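Local coordinates for cystalysin (Treponema denticola, PDB 1C7N), which is a pyridoxal-5'-phosphate-binding enzyme of the class I and II aminotransferase family, built as a dimer of two like subunits, at residues R260-K263 / S264-T268. Numbering follows the deposited sequence.
Sequences RFTK and SRDAT. Unlike the reference sequence in segment 264-268: Ala-267 (reference Ile).
Ser-264 meets Phe-261 in the C-terminal part of the α-helix 255-267, which packs on strand 92-95 and helix 98-109 of an aminotransferase-family fold. Its CB rests 3.7 Å from Phe-261 O, while OG, anti to the backbone N (chi1 -177°), bonds to Asn-104 OD1. The amide of Asn-104 also bonds to Phe-261 O, so one residue of helix 98-109 grips this turn twice.

Arg-265 follows, its N donating to Phe-261 O at 2.9 Å in a regular i to i+4 helix bond; that carbonyl therefore has two donors. Bends at chi2 and chi3 (-102° and -104°) curl the long chain alongside Thr-262, whose methyl CG2 sits over one face of the guanidinium, 4.0 Å from NH1. The group is held at its edge as well: NH1 forms a salt bridge of 2.7 Å with Asp-266 OD1, which lies in the guanidinium plane and is approached on its syn side, and NH2 bonds to Asn-94 O. These bonds fix the rotation of the guanidinium and tie the helix to strand 92-95, where Ile-93 packs against Phe-261, Thr-262 and Arg-265.

Asp-266 N closes the next helix bond, to Thr-262 O. Its carboxylate folds back beside the same carbonyl, with OD2 just 2.9 Å from Thr-262 O: two acceptors face each other there without a hydrogen bond, a strained and probably unfavourable approach, and Thr-262 CG2 lies 3.3 Å from the same OD2.

At Ala-267, which differs from the reference sequence, CB lies 3.9 Å from Lys-263 O, and the backbone O accepts a bond from Arg-107 of the second subunit. Thr-268 reaches back along the chain, OG1 making a weak 3.3 Å hydrogen bond to Ser-264 O.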
ATOM      1  N   ARG A 260      11.177  -6.258  14.615  1.00 19.44           N
ATOM      2  CA  ARG A 260      11.890  -6.845  13.481  1.00 19.38           C
ATOM      3  C   ARG A 260      10.975  -6.870  12.258  1.00 19.90           C
ATOM      4  O   ARG A 260      11.415  -6.648  11.127  1.00 18.19           O
ATOM      5  CB  ARG A 260      12.350  -8.276  13.792  1.00 20.08           C
ATOM      6  CG  ARG A 260      13.544  -8.375  14.738  1.00 21.25           C
ATOM      7  CD  ARG A 260      14.596  -9.336  14.192  1.00 23.03           C
ATOM      8  NE  ARG A 260      14.147 -10.723  14.138  1.00 24.06           N
ATOM      9  CZ  ARG A 260      14.711 -11.657  13.376  1.00 25.48           C
ATOM     10  NH1 ARG A 260      15.742 -11.350  12.604  1.00 28.85           N
ATOM     11  NH2 ARG A 260      14.254 -12.899  13.387  1.00 27.91           N
ATOM     12  N   PHE A 261       9.700  -7.158  12.495  1.00 18.97           N
ATOM     13  CA  PHE A 261       8.704  -7.203  11.429  1.00 18.35           C
ATOM     14  C   PHE A 261       8.552  -5.797  10.852  1.00 18.51           C
ATOM     15  O   PHE A 261       8.462  -5.608   9.639  1.00 18.11           O
ATOM     16  CB  PHE A 261       7.360  -7.670  11.998  1.00 16.77           C
ATOM     17  CG  PHE A 261       6.267  -7.770  10.976  1.00 17.31           C
ATOM     18  CD1 PHE A 261       6.104  -8.925  10.218  1.00 15.63           C
ATOM     19  CD2 PHE A 261       5.395  -6.705  10.771  1.00 15.67           C
ATOM     20  CE1 PHE A 261       5.085  -9.017   9.271  1.00 15.43           C
ATOM     21  CE2 PHE A 261       4.376  -6.787   9.826  1.00 15.54           C
ATOM     22  CZ  PHE A 261       4.218  -7.946   9.074  1.00 16.19           C
ATOM     23  N   THR A 262       8.531  -4.811  11.743  1.00 19.15           N
ATOM     24  CA  THR A 262       8.385  -3.415  11.356  1.00 20.08           C
ATOM     25  C   THR A 262       9.578  -2.890  10.559  1.00 21.73           C
ATOM     26  O   THR A 262       9.408  -2.168   9.573  1.00 22.23           O
ATOM     27  CB  THR A 262       8.192  -2.541  12.598  1.00 20.18           C
ATOM     28  OG1 THR A 262       7.004  -2.957  13.281  1.00 19.62           O
ATOM     29  CG2 THR A 262       8.075  -1.079  12.215  1.00 20.69           C
ATOM     30  N   LYS A 263      10.786  -3.238  10.994  1.00 23.21           N
ATOM     31  CA  LYS A 263      11.994  -2.799  10.298  1.00 23.99           C
ATOM     32  C   LYS A 263      11.961  -3.362   8.883  1.00 23.22           C
ATOM     33  O   LYS A 263      12.189  -2.641   7.910  1.00 23.37           O
ATOM     34  CB  LYS A 263      13.252  -3.310  11.013  1.00 25.70           C
ATOM     35  CG  LYS A 263      13.330  -4.830  11.097  1.00 29.85           C
ATOM     36  CD  LYS A 263      14.640  -5.356  11.678  1.00 32.27           C
ATOM     37  CE  LYS A 263      15.754  -5.367  10.639  1.00 34.84           C
ATOM     38  NZ  LYS A 263      16.960  -6.107  11.125  1.00 36.19           N
ATOM     39  N   SER A 264      11.673  -4.655   8.776  1.00 21.83           N
ATOM     40  CA  SER A 264      11.620  -5.311   7.478  1.00 21.57           C
ATOM     41  C   SER A 264      10.562  -4.678   6.583  1.00 20.40           C
ATOM     42  O   SER A 264      10.807  -4.423   5.406  1.00 19.79           O
ATOM     43  CB  SER A 264      11.328  -6.800   7.644  1.00 21.82           C
ATOM     44  OG  SER A 264      11.337  -7.439   6.381  1.00 23.36           O
ATOM     45  N   ARG A 265       9.383  -4.427   7.140  1.00 19.70           N
ATOM     46  CA  ARG A 265       8.319  -3.800   6.371  1.00 20.12           C
ATOM     47  C   ARG A 265       8.771  -2.425   5.877  1.00 20.95           C
ATOM     48  O   ARG A 265       8.495  -2.041   4.740  1.00 20.37           O
ATOM     49  CB  ARG A 265       7.052  -3.652   7.222  1.00 19.82           C
ATOM     50  CG  ARG A 265       6.055  -2.654   6.660  1.00 18.84           C
ATOM     51  CD  ARG A 265       6.133  -1.342   7.422  1.00 20.22           C
ATOM     52  NE  ARG A 265       5.008  -1.228   8.332  1.00 19.89           N
ATOM     53  CZ  ARG A 265       4.866  -0.288   9.260  1.00 20.24           C
ATOM     54  NH1 ARG A 265       5.790   0.648   9.432  1.00 20.68           N
ATOM     55  NH2 ARG A 265       3.778  -0.279  10.010  1.00 20.59           N
ATOM     56  N   ASP A 266       9.487  -1.695   6.726  1.00 22.18           N
ATOM     57  CA  ASP A 266       9.949  -0.360   6.360  1.00 24.56           C
ATOM     58  C   ASP A 266      11.008  -0.342   5.260  1.00 25.71           C
ATOM     59  O   ASP A 266      11.291   0.714   4.692  1.00 27.03           O
ATOM     60  CB  ASP A 266      10.457   0.386   7.599  1.00 24.07           C
ATOM     61  CG  ASP A 266       9.349   0.671   8.601  1.00 25.07           C
ATOM     62  OD1 ASP A 266       8.200   0.906   8.169  1.00 24.08           O
ATOM     63  OD2 ASP A 266       9.624   0.672   9.818  1.00 25.98           O
ATOM     64  N   ALA A 267      11.593  -1.499   4.964  1.00 26.14           N
ATOM     65  CA  ALA A 267      12.596  -1.597   3.908  1.00 27.56           C
ATOM     66  C   ALA A 267      11.910  -2.069   2.629  1.00 27.91           C
ATOM     67  O   ALA A 267      12.446  -1.918   1.533  1.00 27.26           O
ATOM     68  CB  ALA A 267      13.698  -2.575   4.305  1.00 27.86           C
ATOM     69  N   THR A 268      10.722  -2.647   2.788  1.00 28.61           N
ATOM     70  CA  THR A 268       9.922  -3.145   1.670  1.00 30.85           C
ATOM     71  C   THR A 268       8.459  -2.794   1.939  1.00 31.62           C
ATOM     72  O   THR A 268       7.856  -3.325   2.871  1.00 33.56           O
ATOM     73  CB  THR A 268      10.011  -4.680   1.537  1.00 30.87           C
ATOM     74  OG1 THR A 268       9.241  -5.292   2.578  1.00 31.90           O
ATOM     75  CG2 THR A 268      11.457  -5.148   1.659  1.00 31.54           C
TER